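Local structure of beta-fructofuranosidase (6NOB) at residues A[432-440]-A[450-458]; A[113-121]-A[587-595]. The protein probably hydrolyses sucrose and related fructosides, releasing terminal non-reducing beta-D-fructofuranosyl residues, as a family 32 glycoside hydrolase. All coordinates share one frame; numbering follows the deposited sequence.

Interaction 1. Residues A[432-440]-A[450-458]; sequences GTGYYATQS and VFGWFTDFP
Y435 lies along the neighbouring strand and fits its relief at two points. Its ring edge is directed at the face of F454 in an offset edge-to-face pair, with centroids 5.9 Å apart and planes at 60°. Farther along, Y435 CE1 settles 3.9 Å from G452 CA, in a hollow that exists because residue 452 is glycine: a CB there would collide with this ring atom. Placing CG anti to the backbone N (chi1 179°) lays the ring in this direction and carries OH toward the methyls of V450, where a water joins Y435 OH to V450 O.

On the other face of the hairpin, the Y436 and W453 rings meet obliquely, Y436 CD2 lying 3.9 Å from W453 CZ3, while A437 CB abuts the edge of the indole. Along the strands the register shifts by one residue between two hydrogen-bonded antiparallel pairs, Y436 with W453 (W453 N to Y436 O 2.7 Å) and Q439 with F451 (F451 N to Q439 O 3.0 Å); the beta bulge lies between them, with A437 at positive phi.

F457 CD2 comes 3.6 Å from G434 CA. Glycine is called for here by the backbone (phi 92°), and a CB would also clash with T455 O. T455 CG2 fills the adjoining corner, 3.4 Å from G434 O and over one face of F457.

Strand 468-481 flanks 450-454, and its R476 makes a cation-pi contact with Y435. A437 and W453 instead touch D131, within the Asn-Asp-Pro sequence of family 32. Across the hairpin, all the direct hydrogen bonds are between backbone atoms and the side chains meet mostly through carbon, the water bridge from Y435 OH being an exception, which implies that backbone pairing sets the register while rings and glycines set the shape.

Interaction 2. Residues A[113-121]-A[587-595]; sequences NRFGRSGAH and FDRNVVEVF
H121 is gripped at both nitrogens by carboxylates of 587-595. ND1 donates a hydrogen bond to D588 OD2 at 2.7 Å, which is met on its anti lone pair; the acceptor lies only 5° out of the ring plane, and ring and carboxylate are nearly coplanar (22°). At the other end of the ring, NE2 donates to E593 OE2 at 2.6 Å. These two bonds, both close to the ring plane, limit the turning of the imidazole, and V591 CG1 backs one face in a CH-pi contact, 3.8 Å from the H121 ring centroid. With both nitrogens donating, a cationic H121 is likely.

With D588 CG anti to its own N (chi1 -176°), the carboxylate reaches the backbone of the loop: OD2 also accepts A120 N at 2.6 Å, from the syn side, and OD1 takes G119 N at 3.0 Å from above the carboxylate plane. Replacing D588 by an alanine would probably leave G119 N, A120 N and H121 ND1 without the carboxylate they share, and H121 held at its NE2 end but freer to swing.

Next to it, R589 bends at chi3 to bring NE to R117 O at 2.9 Å, nearly in the guanidinium plane; its NH2 adds a weak bond to R114 O.

The second shell positions these groups. E593 OE2 also accepts L474 N, and OE1 pairs with R476; E123 holds both R117 NE and S118 OG. The loop, between helix 108-112 and strand 127-138, lies against the turn joining antiparallel strands 582-588 and 591-596 of the C-terminal beta-sandwich, while H121 also packs on M471 and L474 of strand 468-481.

Overall arrangement
Interaction 1 is a buried hairpin near the centre of the chain, within the beta-propeller; interaction 2 is partly buried and joins sequence-distant elements, 113-121 to the C-terminal sandwich. Their centres are 14 Å apart, yet they touch: F454 CZ lies 3.9 Å from E593 OE1. Strand 468-481 lies against both, and its R476 serves both, as cation for Y435 and as salt-bridge partner of E593. The chemistry differs accordingly. Aromatic rings and backbone pairing dominate 432-440 with 450-458, whereas the carboxylates of D588 and E593 and the guanidinium of R589 grip the irregular loop of 113-121, through its backbone and the imidazole of H121, without any strand pairing to 587-595.

Interaction 1. Residues A[432-440]-A[450-458]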
# COMPACT_ATOMS: atom_id res chain seq x y z
N GLY A 432 -1.21 -14.27 -5.65
CA GLY A 432 0.11 -14.02 -6.18
C GLY A 432 1.13 -13.82 -5.08
O GLY A 432 1.15 -14.58 -4.10
N THR A 433 1.99 -12.81 -5.21
CA THR A 433 2.92 -12.46 -4.14
C THR A 433 3.22 -10.97 -4.20
O THR A 433 3.28 -10.37 -5.27
CB THR A 433 4.22 -13.27 -4.23
OG1 THR A 433 5.04 -12.98 -3.09
CG2 THR A 433 4.99 -12.94 -5.50
N GLY A 434 3.41 -10.38 -3.02
CA GLY A 434 3.77 -8.99 -2.92
C GLY A 434 2.61 -8.03 -2.78
O GLY A 434 2.85 -6.83 -2.58
N TYR A 435 1.38 -8.51 -2.89
CA TYR A 435 0.21 -7.70 -2.59
C TYR A 435 0.10 -7.60 -1.07
O TYR A 435 -0.24 -8.58 -0.40
CB TYR A 435 -1.04 -8.32 -3.21
CG TYR A 435 -2.33 -7.58 -2.93
CD1 TYR A 435 -2.69 -6.46 -3.67
CD2 TYR A 435 -3.20 -8.01 -1.93
CE1 TYR A 435 -3.87 -5.78 -3.43
CE2 TYR A 435 -4.39 -7.35 -1.69
CZ TYR A 435 -4.72 -6.23 -2.43
OH TYR A 435 -5.89 -5.57 -2.18
N TYR A 436 0.43 -6.43 -0.53
CA TYR A 436 0.71 -6.31 0.90
C TYR A 436 0.10 -5.02 1.45
O TYR A 436 -0.27 -4.11 0.70
CB TYR A 436 2.22 -6.33 1.15
CG TYR A 436 2.61 -6.67 2.57
CD1 TYR A 436 2.45 -7.96 3.06
CD2 TYR A 436 3.15 -5.71 3.41
CE1 TYR A 436 2.80 -8.28 4.35
CE2 TYR A 436 3.51 -6.02 4.71
CZ TYR A 436 3.33 -7.31 5.18
OH TYR A 436 3.69 -7.62 6.47
N ALA A 437 -0.00 -4.98 2.78
CA ALA A 437 -0.35 -3.76 3.51
C ALA A 437 -1.71 -3.21 3.07
O ALA A 437 -1.85 -2.02 2.76
CB ALA A 437 0.75 -2.70 3.36
N THR A 438 -2.71 -4.08 3.06
CA THR A 438 -4.05 -3.67 2.65
C THR A 438 -4.68 -2.74 3.69
O THR A 438 -4.55 -2.96 4.90
CB THR A 438 -4.95 -4.88 2.46
OG1 THR A 438 -4.95 -5.67 3.65
CG2 THR A 438 -4.47 -5.73 1.30
N GLN A 439 -5.36 -1.71 3.20
CA GLN A 439 -6.25 -0.91 4.03
C GLN A 439 -7.50 -0.62 3.23
O GLN A 439 -7.43 -0.42 2.01
CB GLN A 439 -5.60 0.39 4.51
CG GLN A 439 -6.45 1.14 5.53
CD GLN A 439 -5.77 2.37 6.08
OE1 GLN A 439 -6.19 3.50 5.82
NE2 GLN A 439 -4.72 2.17 6.87
N SER A 440 -8.64 -0.59 3.90
CA SER A 440 -9.92 -0.40 3.25
C SER A 440 -10.64 0.82 3.82
O SER A 440 -10.27 1.35 4.86
CB SER A 440 -10.80 -1.65 3.40
OG SER A 440 -11.65 -1.54 4.52
N VAL A 450 -10.67 -1.30 -1.12
CA VAL A 450 -9.39 -1.66 -0.52
C VAL A 450 -8.26 -1.30 -1.48
O VAL A 450 -8.37 -1.51 -2.69
CB VAL A 450 -9.34 -3.15 -0.14
CG1 VAL A 450 -9.66 -4.03 -1.34
CG2 VAL A 450 -8.00 -3.52 0.48
N PHE A 451 -7.18 -0.75 -0.93
CA PHE A 451 -5.92 -0.55 -1.63
C PHE A 451 -4.84 -1.45 -1.04
O PHE A 451 -4.87 -1.77 0.15
CB PHE A 451 -5.45 0.90 -1.53
CG PHE A 451 -6.08 1.83 -2.53
CD1 PHE A 451 -5.59 1.92 -3.82
CD2 PHE A 451 -7.15 2.63 -2.16
CE1 PHE A 451 -6.17 2.78 -4.73
CE2 PHE A 451 -7.72 3.50 -3.07
CZ PHE A 451 -7.23 3.57 -4.36
N GLY A 452 -3.89 -1.84 -1.88
CA GLY A 452 -2.74 -2.58 -1.43
C GLY A 452 -1.47 -2.02 -2.04
O GLY A 452 -1.50 -1.31 -3.04
N TRP A 453 -0.35 -2.34 -1.40
CA TRP A 453 0.97 -1.93 -1.86
C TRP A 453 1.69 -3.13 -2.44
O TRP A 453 1.73 -4.20 -1.82
CB TRP A 453 1.79 -1.32 -0.72
CG TRP A 453 3.29 -1.33 -0.93
CD1 TRP A 453 3.98 -0.81 -2.00
CD2 TRP A 453 4.29 -1.87 -0.05
NE1 TRP A 453 5.33 -1.01 -1.83
CE2 TRP A 453 5.54 -1.66 -0.64
CE3 TRP A 453 4.23 -2.52 1.19
CZ2 TRP A 453 6.73 -2.06 -0.04
CZ3 TRP A 453 5.41 -2.93 1.78
CH2 TRP A 453 6.65 -2.69 1.17
N PHE A 454 2.25 -2.97 -3.64
CA PHE A 454 3.00 -4.04 -4.29
C PHE A 454 4.46 -3.94 -3.86
O PHE A 454 5.21 -3.11 -4.37
CB PHE A 454 2.85 -3.97 -5.81
CG PHE A 454 1.57 -4.57 -6.31
CD1 PHE A 454 1.29 -5.91 -6.06
CD2 PHE A 454 0.66 -3.82 -7.02
CE1 PHE A 454 0.11 -6.47 -6.51
CE2 PHE A 454 -0.52 -4.38 -7.48
CZ PHE A 454 -0.79 -5.71 -7.22
N THR A 455 4.85 -4.79 -2.91
CA THR A 455 6.24 -4.90 -2.51
C THR A 455 6.96 -5.88 -3.43
O THR A 455 6.35 -6.80 -3.99
CB THR A 455 6.36 -5.34 -1.05
OG1 THR A 455 7.74 -5.40 -0.67
CG2 THR A 455 5.71 -6.70 -0.83
N ASP A 456 8.27 -5.67 -3.59
CA ASP A 456 9.03 -6.34 -4.64
C ASP A 456 9.60 -7.68 -4.16
O ASP A 456 10.81 -7.90 -4.12
CB ASP A 456 10.14 -5.43 -5.15
CG ASP A 456 10.82 -5.98 -6.39
OD1 ASP A 456 10.16 -6.74 -7.13
OD2 ASP A 456 12.01 -5.67 -6.61
N PHE A 457 8.71 -8.60 -3.82
CA PHE A 457 9.13 -9.98 -3.58
C PHE A 457 9.60 -10.66 -4.86
O PHE A 457 10.56 -11.45 -4.81
CB PHE A 457 8.01 -10.78 -2.92
CG PHE A 457 7.68 -10.33 -1.52
CD1 PHE A 457 8.64 -9.72 -0.73
CD2 PHE A 457 6.42 -10.54 -0.99
CE1 PHE A 457 8.34 -9.30 0.56
CE2 PHE A 457 6.11 -10.13 0.30
CZ PHE A 457 7.08 -9.51 1.08
N PRO A 458 8.98 -10.42 -6.03
CA PRO A 458 9.52 -10.99 -7.28
C PRO A 458 10.88 -10.44 -7.69
O PRO A 458 11.42 -10.90 -8.70
CB PRO A 458 8.45 -10.62 -8.32
CG PRO A 458 7.20 -10.47 -7.54
CD PRO A 458 7.63 -9.86 -6.24
O HOH W 1 4.76 -8.31 -6.23
O HOH W 2 -6.59 -3.52 -3.91

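Interaction 2. Residues A[113-121]-A[587-595]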
# COMPACT_ATOMS: atom_id res chain seq x y z
N ASN A 113 6.80 8.21 -17.87
CA ASN A 113 6.90 7.42 -19.10
C ASN A 113 8.34 6.94 -19.28
O ASN A 113 9.09 7.39 -20.13
CB ASN A 113 6.42 8.24 -20.29
CG ASN A 113 6.40 7.43 -21.57
OD1 ASN A 113 6.10 6.23 -21.56
ND2 ASN A 113 6.71 8.08 -22.69
N ARG A 114 8.71 5.97 -18.43
CA ARG A 114 10.05 5.40 -18.44
C ARG A 114 9.98 3.91 -18.18
O ARG A 114 9.13 3.43 -17.42
CB ARG A 114 10.96 6.04 -17.37
CG ARG A 114 11.06 7.56 -17.44
CD ARG A 114 11.92 8.09 -16.30
NE ARG A 114 13.23 7.44 -16.27
CZ ARG A 114 14.26 7.82 -17.01
NH1 ARG A 114 14.14 8.85 -17.84
NH2 ARG A 114 15.42 7.18 -16.92
N PHE A 115 10.88 3.17 -18.83
CA PHE A 115 10.99 1.73 -18.59
C PHE A 115 11.23 1.47 -17.11
O PHE A 115 12.06 2.12 -16.47
CB PHE A 115 12.11 1.15 -19.44
CG PHE A 115 12.33 -0.33 -19.23
CD1 PHE A 115 11.34 -1.25 -19.55
CD2 PHE A 115 13.54 -0.80 -18.74
CE1 PHE A 115 11.55 -2.60 -19.37
CE2 PHE A 115 13.75 -2.16 -18.55
CZ PHE A 115 12.76 -3.06 -18.86
N GLY A 116 10.48 0.51 -16.55
CA GLY A 116 10.51 0.23 -15.14
C GLY A 116 9.37 0.84 -14.35
O GLY A 116 9.25 0.55 -13.15
N ARG A 117 8.54 1.66 -14.97
CA ARG A 117 7.39 2.26 -14.32
C ARG A 117 6.10 1.70 -14.91
O ARG A 117 6.06 1.29 -16.08
CB ARG A 117 7.39 3.79 -14.46
CG ARG A 117 8.72 4.45 -14.15
CD ARG A 117 8.54 5.88 -13.69
NE ARG A 117 7.85 5.95 -12.41
CZ ARG A 117 7.95 6.97 -11.55
NH1 ARG A 117 7.28 6.94 -10.41
NH2 ARG A 117 8.73 8.00 -11.84
N SER A 118 5.05 1.68 -14.10
CA SER A 118 3.73 1.31 -14.59
C SER A 118 3.06 2.52 -15.22
O SER A 118 3.47 3.67 -15.03
CB SER A 118 2.87 0.76 -13.46
OG SER A 118 2.51 1.79 -12.56
N GLY A 119 2.00 2.26 -15.98
CA GLY A 119 1.30 3.33 -16.67
C GLY A 119 0.02 3.79 -16.00
O GLY A 119 -0.42 4.92 -16.21
N ALA A 120 -0.61 2.92 -15.20
CA ALA A 120 -1.92 3.20 -14.64
C ALA A 120 -2.04 2.97 -13.14
O ALA A 120 -3.12 3.16 -12.59
CB ALA A 120 -2.99 2.36 -15.35
N HIS A 121 -0.97 2.56 -12.47
CA HIS A 121 -0.98 2.40 -11.02
C HIS A 121 -0.33 3.62 -10.37
O HIS A 121 0.55 4.25 -10.95
CB HIS A 121 -0.24 1.13 -10.59
CG HIS A 121 -0.92 -0.13 -11.04
ND1 HIS A 121 -0.96 -0.53 -12.36
CD2 HIS A 121 -1.57 -1.09 -10.33
CE1 HIS A 121 -1.61 -1.68 -12.45
NE2 HIS A 121 -1.99 -2.04 -11.23
N PHE A 587 -2.79 -6.15 -17.21
CA PHE A 587 -1.34 -6.08 -17.24
C PHE A 587 -0.92 -4.67 -17.62
O PHE A 587 -1.28 -4.18 -18.70
CB PHE A 587 -0.72 -7.08 -18.21
CG PHE A 587 0.78 -7.09 -18.18
CD1 PHE A 587 1.45 -7.69 -17.13
CD2 PHE A 587 1.51 -6.45 -19.16
CE1 PHE A 587 2.83 -7.68 -17.08
CE2 PHE A 587 2.89 -6.43 -19.12
CZ PHE A 587 3.55 -7.05 -18.07
N ASP A 588 -0.13 -4.03 -16.75
CA ASP A 588 0.22 -2.62 -16.88
C ASP A 588 1.74 -2.49 -16.87
O ASP A 588 2.35 -2.06 -15.88
CB ASP A 588 -0.43 -1.80 -15.75
CG ASP A 588 -0.18 -0.31 -15.89
OD1 ASP A 588 0.16 0.14 -17.00
OD2 ASP A 588 -0.33 0.40 -14.87
N ARG A 589 2.36 -2.88 -17.99
CA ARG A 589 3.79 -2.71 -18.25
C ARG A 589 4.68 -3.55 -17.34
O ARG A 589 5.50 -4.33 -17.82
CB ARG A 589 4.18 -1.23 -18.15
CG ARG A 589 3.66 -0.39 -19.31
CD ARG A 589 3.52 1.07 -18.94
NE ARG A 589 4.82 1.69 -18.67
CZ ARG A 589 5.58 2.25 -19.61
NH1 ARG A 589 5.19 2.26 -20.87
NH2 ARG A 589 6.75 2.79 -19.27
N ASN A 590 4.54 -3.40 -16.01
CA ASN A 590 5.41 -4.14 -15.11
C ASN A 590 4.66 -4.73 -13.91
O ASN A 590 5.28 -4.98 -12.87
CB ASN A 590 6.57 -3.25 -14.60
CG ASN A 590 6.09 -2.07 -13.78
OD1 ASN A 590 4.88 -1.85 -13.62
ND2 ASN A 590 7.03 -1.29 -13.26
N VAL A 591 3.36 -4.96 -14.04
CA VAL A 591 2.58 -5.54 -12.95
C VAL A 591 1.33 -6.16 -13.56
O VAL A 591 0.75 -5.63 -14.51
CB VAL A 591 2.23 -4.48 -11.87
CG1 VAL A 591 1.44 -3.33 -12.48
CG2 VAL A 591 1.48 -5.11 -10.71
N VAL A 592 0.93 -7.32 -13.02
CA VAL A 592 -0.26 -8.03 -13.46
C VAL A 592 -1.22 -8.12 -12.29
O VAL A 592 -0.82 -8.21 -11.13
CB VAL A 592 0.08 -9.43 -14.02
CG1 VAL A 592 0.43 -10.40 -12.89
CG2 VAL A 592 -1.07 -9.98 -14.85
N GLU A 593 -2.52 -8.06 -12.60
CA GLU A 593 -3.58 -8.30 -11.63
C GLU A 593 -4.66 -9.11 -12.32
O GLU A 593 -5.20 -8.69 -13.34
CB GLU A 593 -4.15 -6.99 -11.07
CG GLU A 593 -3.10 -6.08 -10.43
CD GLU A 593 -3.71 -4.94 -9.65
OE1 GLU A 593 -4.36 -5.21 -8.62
OE2 GLU A 593 -3.52 -3.77 -10.05
N VAL A 594 -4.97 -10.28 -11.76
CA VAL A 594 -5.85 -11.25 -12.39
C VAL A 594 -7.04 -11.50 -11.47
O VAL A 594 -6.86 -11.69 -10.26
CB VAL A 594 -5.11 -12.57 -12.70
CG1 VAL A 594 -6.06 -13.59 -13.29
CG2 VAL A 594 -3.93 -12.31 -13.63
N PHE A 595 -8.24 -11.52 -12.05
CA PHE A 595 -9.47 -11.78 -11.31
C PHE A 595 -10.21 -12.93 -11.98
O PHE A 595 -10.45 -12.89 -13.19
CB PHE A 595 -10.34 -10.52 -11.25
CG PHE A 595 -9.64 -9.36 -10.60
CD1 PHE A 595 -8.87 -8.49 -11.35
CD2 PHE A 595 -9.72 -9.17 -9.23
CE1 PHE A 595 -8.21 -7.43 -10.75
CE2 PHE A 595 -9.06 -8.12 -8.62
CZ PHE A 595 -8.31 -7.25 -9.38